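Local coordinates for response regulator aspartate phosphatase H (Bacillus subtilis, PDB 3Q15), which dephosphorylates the sporulation phosphotransferase Spo0F and also acts on the response regulator ComA, thereby controlling both sporulation and competence and keeping them apart in time, at residues V14-W19 with Q49-Y54; Y55-F60 with K93-L98; L99-L104 with D137-E142. All coordinates share one frame; numbering follows the deposited sequence.

Contact 1: residues V14-W19 with Q49-Y54; sequences VKINEW and QDLLIY
The phenol ring of Tyr-54 is the flat group of this contact: Ile-16 lies over one face and Asn-17 meets the edge. Ile-16 CG2 makes a CH-pi contact, 3.6 Å from the centroid of the Tyr-54 ring and only 24° off its normal, shifted toward the rim so that Tyr-54 CE2 is its closest ring atom at 3.4 Å. On the opposite face rests CB of Tyr-102, from helix 93-113, so the ring is clamped between an aliphatic branch and a second tyrosine. At the hydroxyl edge, Tyr-54 OH donates to Asn-17 OD1 at 2.7 Å. The donor stands 25° out of the amide's carbonyl plane, and amide and ring are turned 66° apart.

The two branches of Ile-16 divide the work. With CG2 anti to the backbone N, that methyl is left for the ring, while the CG1 arm carries CD1 to Leu-51 CD2 at 4.0 Å. A beta-branched residue suits this spot because it touches two neighbours at once. Tyrosine suits the other helix because it spans the gap between two nearly parallel segments, whose axes lie 11.2 Å apart, and still brings a donor to the far side.

Helices 9-24 and 49-67 belong to the small N-terminal three-helix bundle, and helix 28-41, through Val-38, also packs against Ile-16. The bond to Tyr-54 fixes which amide atom faces the ring: OD1 is the acceptor, which directs Asn-17 ND2 toward the backbone O of Ser-103. Both polar ends of this buried amide are thereby satisfied, and the chemistry implies a specific polar joint, set within apolar packing, between the bundle and helix 93-113.

Contact 2: residues Y55-F60 with K93-L98; sequences YSLMCF and KKLTGL
Leu-57 and Phe-60 meet Leu-95 and Leu-98 where the last helix of the N-terminal three-helix bundle crosses helix 93-113, whose later part enters the predicted TPR 1. The axes of the short segments pass 10.8 Å apart at -130°, and the contact is wholly apolar: no hydrogen bond spans it. Each helix offers two residues spaced i, i+3, hence on one side of its cylinder. The helices cross steeply and run roughly in opposite senses; Leu-57 meets Leu-98 and, more loosely, Leu-95, and Phe-60 meets Leu-95.

The tight part is the leucine pair. Leu-57 CD1 presses against Leu-98 CD2 at 3.5 Å, the two side chains crossing at about a right angle, so that one methyl of each makes the closest touch. Leu-57 also packs on Leu-99 and Tyr-102 of the same opposing helix, and both leucines touch the backbone of a chain of another protein. Compact, branched and without polar atoms, leucine fits a place enclosed from several directions.

Toward the other end the packing relaxes. Leu-95, its CG anti to the backbone N, spreads its two methyls between the pair on the facing helix: CD1 comes no nearer than 4.1 Å to Leu-57 CB, whereas CD2 goes to Phe-60. That ring is partly exposed, and residues 93-98 cover less than half as much of Phe-60 as of Leu-57. Lys-93 and Lys-94, in the first turn of helix 93-113, are exposed to solvent, as suits long charged chains. At this looser margin the phenylalanine ring is approached at its edge, in its plane, with Phe-60 CD2 3.7 Å from Leu-95 CD2.

Contact 3: residues L99-L104 with D137-E142; sequences LKYYSL and DIEKAE
Glu-139 faces Tyr-101 and Tyr-102 because its CG stands anti to the backbone N (chi1 -163°) and the bend at chi2 (61°) turns the carboxylate toward the tyrosines, with OE2 near enough to Glu-139 O for one water to bridge them. The two tyrosines take different first torsions: Tyr-101 has CG anti to its backbone N, Tyr-102 anti to its carbonyl carbon. Two consecutive residues, which a helix would fan apart, thus bring their hydroxyls near the same acid, where waters join them.

Direct touch is slight. Glu-139 OE2 is 4.0 Å from Tyr-101 CE1 and equally far from Tyr-102 OH, with both rings nearly perpendicular to the carboxylate. Waters fill the gap. Tyr-101 OH donates to HOH 1, and that water donates to Glu-139 OE2 and also to Glu-139 O, the latter at 2.9 Å, so it is held by three bonds. Tyr-102 OH is joined to the acid twice: HOH 2, in the plane of the ring at its edge, donates to Glu-139 OE2, and HOH 3 donates to Glu-139 OE1 at 3.0 Å. Both carboxylate oxygens therefore accept from water, as would be expected of a charged carboxylate.

Tyrosine and glutamate suit a gap filled by water, since their polar ends can bind it. An aromatic side chain of another protein's chain also packs on Glu-139. The segments lie at or beside the starts of predicted TPR 1 and TPR 2, and the arrangement is consistent with neighbouring repeats of a TPR superhelix joined through ordered water.

How the contacts relate
From the N terminus the three contacts follow one another in series, none enclosing or crossing another. Contact 1 closes a loop containing helix 28-41 and so completes the N-terminal bundle. Contact 2 opens on the next turn of helix 49-67 and closes after a partly unmodelled stretch and helix 81-89, fastening the bundle to helix 93-113. Contact 3 starts directly afterwards on that same helix and, across helix 117-128, reaches helix 137-153. Shared helices thus chain the contacts together, and their side chains also touch: Met-58 packs on Trp-19, bridging contacts 1 and 2. Together they tie the bundle to the first predicted TPR units.

Contact 1: residues V14-W19 with Q49-Y54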
loop_
_atom_site.group_PDB
_atom_site.type_symbol
_atom_site.label_atom_id
_atom_site.label_comp_id
_atom_site.label_asym_id
_atom_site.label_seq_id
_atom_site.Cartn_x
_atom_site.Cartn_y
_atom_site.Cartn_z
ATOM N N VAL A 14 -2.199 -14.464 -18.085
ATOM C CA VAL A 14 -3.639 -14.247 -18.140
ATOM C C VAL A 14 -4.320 -15.131 -19.186
ATOM O O VAL A 14 -5.490 -15.475 -19.039
ATOM C CB VAL A 14 -4.013 -12.766 -18.362
ATOM C CG1 VAL A 14 -3.596 -11.928 -17.163
ATOM C CG2 VAL A 14 -3.393 -12.235 -19.646
ATOM N N LYS A 15 -3.591 -15.502 -20.234
ATOM C CA LYS A 15 -4.125 -16.436 -21.220
ATOM C C LYS A 15 -4.251 -17.830 -20.604
ATOM O O LYS A 15 -5.199 -18.563 -20.892
ATOM C CB LYS A 15 -3.258 -16.478 -22.480
ATOM C CG LYS A 15 -3.735 -17.487 -23.513
ATOM C CD LYS A 15 -2.957 -17.382 -24.815
ATOM C CE LYS A 15 -3.199 -16.042 -25.497
ATOM N NZ LYS A 15 -2.561 -15.971 -26.843
ATOM N N ILE A 16 -3.291 -18.183 -19.752
ATOM C CA ILE A 16 -3.356 -19.424 -18.982
ATOM C C ILE A 16 -4.562 -19.405 -18.037
ATOM O O ILE A 16 -5.239 -20.417 -17.854
ATOM C CB ILE A 16 -2.058 -19.665 -18.178
ATOM C CG1 ILE A 16 -0.883 -19.910 -19.127
ATOM C CG2 ILE A 16 -2.222 -20.845 -17.231
ATOM C CD1 ILE A 16 0.424 -20.218 -18.429
ATOM N N ASN A 17 -4.824 -18.242 -17.445
ATOM C CA ASN A 17 -6.012 -18.043 -16.624
ATOM C C ASN A 17 -7.274 -18.340 -17.424
ATOM O O ASN A 17 -8.229 -18.914 -16.904
ATOM C CB ASN A 17 -6.077 -16.601 -16.115
ATOM C CG ASN A 17 -5.022 -16.300 -15.070
ATOM O OD1 ASN A 17 -4.176 -17.141 -14.757
ATOM N ND2 ASN A 17 -5.061 -15.088 -14.528
ATOM N N GLU A 18 -7.276 -17.919 -18.685
ATOM C CA GLU A 18 -8.416 -18.143 -19.557
ATOM C C GLU A 18 -8.496 -19.621 -19.897
ATOM O O GLU A 18 -9.579 -20.204 -19.939
ATOM C CB GLU A 18 -8.291 -17.313 -20.837
ATOM C CG GLU A 18 -9.448 -17.503 -21.797
ATOM C CD GLU A 18 -10.780 -17.117 -21.187
ATOM O OE1 GLU A 18 -11.811 -17.680 -21.609
ATOM O OE2 GLU A 18 -10.793 -16.246 -20.289
ATOM N N TRP A 19 -7.333 -20.216 -20.144
ATOM C CA TRP A 19 -7.219 -21.651 -20.372
ATOM C C TRP A 19 -7.853 -22.408 -19.200
ATOM O O TRP A 19 -8.648 -23.329 -19.396
ATOM C CB TRP A 19 -5.741 -22.017 -20.546
ATOM C CG TRP A 19 -5.454 -23.478 -20.706
ATOM C CD1 TRP A 19 -6.352 -24.474 -20.959
ATOM C CD2 TRP A 19 -4.173 -24.108 -20.611
ATOM N NE1 TRP A 19 -5.707 -25.686 -21.031
ATOM C CE2 TRP A 19 -4.363 -25.487 -20.818
ATOM C CE3 TRP A 19 -2.874 -23.638 -20.372
ATOM C CZ2 TRP A 19 -3.316 -26.401 -20.793
ATOM C CZ3 TRP A 19 -1.835 -24.543 -20.346
ATOM C CH2 TRP A 19 -2.060 -25.912 -20.557
ATOM N N GLN A 49 10.677 -18.385 -15.082
ATOM C CA GLN A 49 10.505 -19.775 -14.682
ATOM C C GLN A 49 9.240 -19.998 -13.850
ATOM O O GLN A 49 8.735 -21.116 -13.773
ATOM C CB GLN A 49 11.746 -20.289 -13.941
ATOM C CG GLN A 49 12.107 -19.514 -12.689
ATOM C CD GLN A 49 13.375 -20.030 -12.026
ATOM O OE1 GLN A 49 13.976 -19.345 -11.200
ATOM N NE2 GLN A 49 13.785 -21.244 -12.385
ATOM N N ASP A 50 8.730 -18.934 -13.233
ATOM C CA ASP A 50 7.506 -19.033 -12.445
ATOM C C ASP A 50 6.309 -19.261 -13.360
ATOM O O ASP A 50 5.389 -20.006 -13.023
ATOM C CB ASP A 50 7.279 -17.768 -11.617
ATOM C CG ASP A 50 8.365 -17.537 -10.590
ATOM O OD1 ASP A 50 8.908 -18.527 -10.055
ATOM O OD2 ASP A 50 8.670 -16.357 -10.316
ATOM N N LEU A 51 6.329 -18.602 -14.515
ATOM C CA LEU A 51 5.279 -18.763 -15.510
ATOM C C LEU A 51 5.282 -20.196 -16.027
ATOM O O LEU A 51 4.228 -20.821 -16.150
ATOM C CB LEU A 51 5.480 -17.773 -16.662
ATOM C CG LEU A 51 4.379 -17.664 -17.727
ATOM C CD1 LEU A 51 4.371 -18.878 -18.646
ATOM C CD2 LEU A 51 3.016 -17.459 -17.078
ATOM N N LEU A 52 6.473 -20.713 -16.318
ATOM C CA LEU A 52 6.621 -22.072 -16.834
ATOM C C LEU A 52 6.102 -23.123 -15.856
ATOM O O LEU A 52 5.571 -24.152 -16.266
ATOM C CB LEU A 52 8.081 -22.367 -17.178
ATOM C CG LEU A 52 8.752 -21.450 -18.200
ATOM C CD1 LEU A 52 10.173 -21.917 -18.470
ATOM C CD2 LEU A 52 7.950 -21.401 -19.488
ATOM N N ILE A 53 6.275 -22.868 -14.562
ATOM C CA ILE A 53 5.740 -23.751 -13.535
ATOM C C ILE A 53 4.221 -23.727 -13.576
ATOM O O ILE A 53 3.574 -24.770 -13.537
ATOM C CB ILE A 53 6.205 -23.334 -12.128
ATOM C CG1 ILE A 53 7.719 -23.508 -11.992
ATOM C CG2 ILE A 53 5.479 -24.149 -11.068
ATOM C CD1 ILE A 53 8.232 -23.191 -10.613
ATOM N N TYR A 54 3.658 -22.526 -13.663
ATOM C CA TYR A 54 2.212 -22.354 -13.761
ATOM C C TYR A 54 1.686 -23.075 -15.000
ATOM O O TYR A 54 0.630 -23.709 -14.966
ATOM C CB TYR A 54 1.869 -20.862 -13.813
ATOM C CG TYR A 54 0.390 -20.544 -13.845
ATOM C CD1 TYR A 54 -0.549 -21.404 -13.289
ATOM C CD2 TYR A 54 -0.069 -19.374 -14.443
ATOM C CE1 TYR A 54 -1.901 -21.105 -13.324
ATOM C CE2 TYR A 54 -1.413 -19.070 -14.482
ATOM C CZ TYR A 54 -2.326 -19.938 -13.922
ATOM O OH TYR A 54 -3.671 -19.631 -13.965
#

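Contact 2: residues Y55-F60 with K93-L98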
loop_
_atom_site.group_PDB
_atom_site.type_symbol
_atom_site.label_atom_id
_atom_site.label_comp_id
_atom_site.label_asym_id
_atom_site.label_seq_id
_atom_site.Cartn_x
_atom_site.Cartn_y
_atom_site.Cartn_z
ATOM N N TYR A 55 2.441 -22.986 -16.091
ATOM C CA TYR A 55 2.094 -23.679 -17.327
ATOM C C TYR A 55 2.073 -25.199 -17.151
ATOM O O TYR A 55 1.135 -25.867 -17.590
ATOM C CB TYR A 55 3.061 -23.294 -18.451
ATOM C CG TYR A 55 3.063 -24.271 -19.607
ATOM C CD1 TYR A 55 2.095 -24.209 -20.598
ATOM C CD2 TYR A 55 4.034 -25.259 -19.700
ATOM C CE1 TYR A 55 2.094 -25.106 -21.654
ATOM C CE2 TYR A 55 4.041 -26.159 -20.751
ATOM C CZ TYR A 55 3.068 -26.076 -21.725
ATOM O OH TYR A 55 3.075 -26.971 -22.769
ATOM N N SER A 56 3.113 -25.738 -16.519
ATOM C CA SER A 56 3.231 -27.181 -16.317
ATOM C C SER A 56 2.152 -27.725 -15.385
ATOM O O SER A 56 1.613 -28.807 -15.614
ATOM C CB SER A 56 4.620 -27.551 -15.789
ATOM O OG SER A 56 5.608 -27.331 -16.780
ATOM N N LEU A 57 1.843 -26.977 -14.333
ATOM C CA LEU A 57 0.751 -27.353 -13.450
ATOM C C LEU A 57 -0.577 -27.344 -14.212
ATOM O O LEU A 57 -1.409 -28.238 -14.042
ATOM C CB LEU A 57 0.684 -26.413 -12.246
ATOM C CG LEU A 57 1.888 -26.413 -11.298
ATOM C CD1 LEU A 57 1.724 -25.339 -10.227
ATOM C CD2 LEU A 57 2.093 -27.789 -10.665
ATOM N N MET A 58 -0.772 -26.336 -15.058
ATOM C CA MET A 58 -1.995 -26.262 -15.847
ATOM C C MET A 58 -2.082 -27.434 -16.825
ATOM O O MET A 58 -3.160 -27.981 -17.045
ATOM C CB MET A 58 -2.113 -24.929 -16.589
ATOM C CG MET A 58 -3.496 -24.688 -17.172
ATOM S SD MET A 58 -4.784 -24.661 -15.908
ATOM C CE MET A 58 -4.217 -23.308 -14.879
ATOM N N CYS A 59 -0.948 -27.820 -17.401
ATOM C CA CYS A 59 -0.897 -28.990 -18.272
ATOM C C CYS A 59 -1.402 -30.230 -17.537
ATOM O O CYS A 59 -2.082 -31.076 -18.119
ATOM C CB CYS A 59 0.527 -29.235 -18.784
ATOM S SG CYS A 59 1.066 -28.116 -20.100
ATOM N N PHE A 60 -1.064 -30.324 -16.256
ATOM C CA PHE A 60 -1.459 -31.462 -15.436
ATOM C C PHE A 60 -2.951 -31.385 -15.129
ATOM O O PHE A 60 -3.671 -32.381 -15.219
ATOM C CB PHE A 60 -0.640 -31.489 -14.141
ATOM C CG PHE A 60 -0.913 -32.684 -13.264
ATOM C CD1 PHE A 60 -0.391 -33.927 -13.582
ATOM C CD2 PHE A 60 -1.671 -32.555 -12.111
ATOM C CE1 PHE A 60 -0.637 -35.027 -12.775
ATOM C CE2 PHE A 60 -1.919 -33.651 -11.299
ATOM C CZ PHE A 60 -1.400 -34.887 -11.631
ATOM N N LYS A 93 -6.122 -30.811 -3.540
ATOM C CA LYS A 93 -6.105 -29.580 -2.752
ATOM C C LYS A 93 -4.901 -28.686 -3.040
ATOM O O LYS A 93 -5.063 -27.500 -3.328
ATOM C CB LYS A 93 -6.166 -29.893 -1.255
ATOM C CG LYS A 93 -7.524 -30.370 -0.777
ATOM C CD LYS A 93 -7.528 -30.594 0.728
ATOM C CE LYS A 93 -8.908 -31.002 1.222
ATOM N NZ LYS A 93 -9.387 -32.246 0.557
ATOM N N LYS A 94 -3.700 -29.250 -2.948
ATOM C CA LYS A 94 -2.479 -28.464 -3.110
ATOM C C LYS A 94 -2.346 -27.906 -4.520
ATOM O O LYS A 94 -1.895 -26.780 -4.704
ATOM C CB LYS A 94 -1.238 -29.283 -2.741
ATOM C CG LYS A 94 -1.184 -29.679 -1.274
ATOM C CD LYS A 94 0.125 -30.368 -0.926
ATOM C CE LYS A 94 0.186 -30.710 0.556
ATOM N NZ LYS A 94 1.461 -31.385 0.930
ATOM N N LEU A 95 -2.743 -28.699 -5.509
ATOM C CA LEU A 95 -2.697 -28.275 -6.903
ATOM C C LEU A 95 -3.683 -27.141 -7.146
ATOM O O LEU A 95 -3.342 -26.112 -7.731
ATOM C CB LEU A 95 -3.036 -29.445 -7.826
ATOM C CG LEU A 95 -3.263 -29.060 -9.289
ATOM C CD1 LEU A 95 -1.983 -28.501 -9.900
ATOM C CD2 LEU A 95 -3.779 -30.243 -10.094
ATOM N N THR A 96 -4.912 -27.339 -6.688
ATOM C CA THR A 96 -5.961 -26.352 -6.887
ATOM C C THR A 96 -5.600 -25.038 -6.194
ATOM O O THR A 96 -5.812 -23.959 -6.743
ATOM C CB THR A 96 -7.319 -26.879 -6.380
ATOM O OG1 THR A 96 -7.628 -28.105 -7.053
ATOM C CG2 THR A 96 -8.425 -25.874 -6.646
ATOM N N GLY A 97 -5.044 -25.139 -4.991
ATOM C CA GLY A 97 -4.625 -23.968 -4.244
ATOM C C GLY A 97 -3.498 -23.204 -4.919
ATOM O O GLY A 97 -3.509 -21.976 -4.958
ATOM N N LEU A 98 -2.521 -23.930 -5.452
ATOM C CA LEU A 98 -1.392 -23.297 -6.123
ATOM C C LEU A 98 -1.827 -22.621 -7.418
ATOM O O LEU A 98 -1.415 -21.496 -7.709
ATOM C CB LEU A 98 -0.285 -24.316 -6.393
ATOM C CG LEU A 98 1.060 -23.743 -6.844
ATOM C CD1 LEU A 98 1.430 -22.509 -6.029
ATOM C CD2 LEU A 98 2.145 -24.806 -6.744
#

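Contact 3: residues L99-L104 with D137-E142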
loop_
_atom_site.group_PDB
_atom_site.type_symbol
_atom_site.label_atom_id
_atom_site.label_comp_id
_atom_site.label_asym_id
_atom_site.label_seq_id
_atom_site.Cartn_x
_atom_site.Cartn_y
_atom_site.Cartn_z
ATOM N N LEU A 99 -2.665 -23.309 -8.192
ATOM C CA LEU A 99 -3.198 -22.738 -9.428
ATOM C C LEU A 99 -3.924 -21.432 -9.145
ATOM O O LEU A 99 -3.733 -20.439 -9.846
ATOM C CB LEU A 99 -4.154 -23.715 -10.119
ATOM C CG LEU A 99 -3.547 -24.985 -10.708
ATOM C CD1 LEU A 99 -4.640 -25.819 -11.358
ATOM C CD2 LEU A 99 -2.457 -24.642 -11.711
ATOM N N LYS A 100 -4.764 -21.442 -8.116
ATOM C CA LYS A 100 -5.501 -20.255 -7.729
ATOM C C LYS A 100 -4.534 -19.118 -7.419
ATOM O O LYS A 100 -4.765 -17.974 -7.808
ATOM C CB LYS A 100 -6.386 -20.544 -6.516
ATOM C CG LYS A 100 -7.268 -19.380 -6.104
ATOM C CD LYS A 100 -8.243 -19.791 -5.012
ATOM C CE LYS A 100 -9.279 -18.705 -4.759
ATOM N NZ LYS A 100 -10.243 -19.097 -3.693
ATOM N N TYR A 101 -3.449 -19.442 -6.724
ATOM C CA TYR A 101 -2.457 -18.445 -6.339
ATOM C C TYR A 101 -1.807 -17.815 -7.562
ATOM O O TYR A 101 -1.660 -16.594 -7.646
ATOM C CB TYR A 101 -1.379 -19.066 -5.446
ATOM C CG TYR A 101 -0.139 -18.207 -5.320
ATOM C CD1 TYR A 101 1.010 -18.500 -6.042
ATOM C CD2 TYR A 101 -0.125 -17.092 -4.493
ATOM C CE1 TYR A 101 2.142 -17.715 -5.932
ATOM C CE2 TYR A 101 0.999 -16.301 -4.380
ATOM C CZ TYR A 101 2.132 -16.616 -5.099
ATOM O OH TYR A 101 3.255 -15.824 -4.979
ATOM N N TYR A 102 -1.422 -18.655 -8.513
ATOM C CA TYR A 102 -0.794 -18.181 -9.738
ATOM C C TYR A 102 -1.739 -17.333 -10.588
ATOM O O TYR A 102 -1.343 -16.287 -11.101
ATOM C CB TYR A 102 -0.264 -19.363 -10.550
ATOM C CG TYR A 102 1.095 -19.851 -10.095
ATOM C CD1 TYR A 102 1.383 -21.209 -10.044
ATOM C CD2 TYR A 102 2.092 -18.955 -9.730
ATOM C CE1 TYR A 102 2.621 -21.662 -9.634
ATOM C CE2 TYR A 102 3.337 -19.398 -9.318
ATOM C CZ TYR A 102 3.593 -20.758 -9.274
ATOM O OH TYR A 102 4.821 -21.221 -8.868
ATOM N N SER A 103 -2.981 -17.783 -10.740
ATOM C CA SER A 103 -3.935 -17.068 -11.579
ATOM C C SER A 103 -4.112 -15.637 -11.082
ATOM O O SER A 103 -4.178 -14.704 -11.875
ATOM C CB SER A 103 -5.288 -17.790 -11.630
ATOM O OG SER A 103 -5.920 -17.790 -10.357
ATOM N N LEU A 104 -4.179 -15.482 -9.763
ATOM C CA LEU A 104 -4.330 -14.177 -9.132
ATOM C C LEU A 104 -3.038 -13.369 -9.210
ATOM O O LEU A 104 -3.060 -12.156 -9.429
ATOM C CB LEU A 104 -4.741 -14.346 -7.667
ATOM C CG LEU A 104 -6.125 -14.938 -7.396
ATOM C CD1 LEU A 104 -6.250 -15.379 -5.945
ATOM C CD2 LEU A 104 -7.217 -13.934 -7.762
ATOM N N ASP A 137 8.306 -21.453 2.804
ATOM C CA ASP A 137 8.670 -20.097 3.207
ATOM C C ASP A 137 9.309 -19.272 2.089
ATOM O O ASP A 137 9.148 -18.052 2.046
ATOM C CB ASP A 137 9.584 -20.127 4.434
ATOM C CG ASP A 137 8.870 -20.611 5.680
ATOM O OD1 ASP A 137 7.650 -20.366 5.797
ATOM O OD2 ASP A 137 9.524 -21.239 6.539
ATOM N N ILE A 138 10.039 -19.932 1.195
ATOM C CA ILE A 138 10.669 -19.243 0.073
ATOM C C ILE A 138 9.623 -18.742 -0.918
ATOM O O ILE A 138 9.743 -17.643 -1.460
ATOM C CB ILE A 138 11.681 -20.145 -0.656
ATOM C CG1 ILE A 138 12.928 -20.345 0.207
ATOM C CG2 ILE A 138 12.062 -19.540 -1.999
ATOM C CD1 ILE A 138 13.671 -19.059 0.492
ATOM N N GLU A 139 8.593 -19.550 -1.144
ATOM C CA GLU A 139 7.493 -19.147 -2.009
ATOM C C GLU A 139 6.886 -17.854 -1.472
ATOM O O GLU A 139 6.613 -16.922 -2.232
ATOM C CB GLU A 139 6.432 -20.248 -2.092
ATOM C CG GLU A 139 5.463 -20.094 -3.257
ATOM C CD GLU A 139 6.164 -20.135 -4.604
ATOM O OE1 GLU A 139 7.104 -20.942 -4.765
ATOM O OE2 GLU A 139 5.782 -19.353 -5.502
ATOM N N LYS A 140 6.691 -17.798 -0.157
ATOM C CA LYS A 140 6.172 -16.596 0.489
ATOM C C LYS A 140 7.120 -15.408 0.317
ATOM O O LYS A 140 6.686 -14.305 -0.012
ATOM C CB LYS A 140 5.896 -16.843 1.975
ATOM C CG LYS A 140 4.821 -17.894 2.250
ATOM C CD LYS A 140 4.368 -17.852 3.708
ATOM C CE LYS A 140 3.398 -18.981 4.040
ATOM N NZ LYS A 140 4.068 -20.310 4.028
ATOM N N ALA A 141 8.411 -15.635 0.544
ATOM C CA ALA A 141 9.407 -14.585 0.356
ATOM C C ALA A 141 9.360 -14.048 -1.069
ATOM O O ALA A 141 9.401 -12.836 -1.298
ATOM C CB ALA A 141 10.799 -15.111 0.671
ATOM N N GLU A 142 9.273 -14.969 -2.020
ATOM C CA GLU A 142 9.317 -14.641 -3.433
ATOM C C GLU A 142 8.164 -13.712 -3.805
ATOM O O GLU A 142 8.340 -12.752 -4.555
ATOM C CB GLU A 142 9.261 -15.923 -4.264
ATOM C CG GLU A 142 9.875 -15.798 -5.644
ATOM C CD GLU A 142 11.396 -15.796 -5.623
ATOM O OE1 GLU A 142 11.990 -15.854 -4.523
ATOM O OE2 GLU A 142 11.997 -15.742 -6.717
HETATM O O HOH W 1 5.527 -16.923 -4.961
HETATM O O HOH W 2 6.642 -19.463 -8.235
HETATM O O HOH W 3 6.381 -22.762 -7.069
#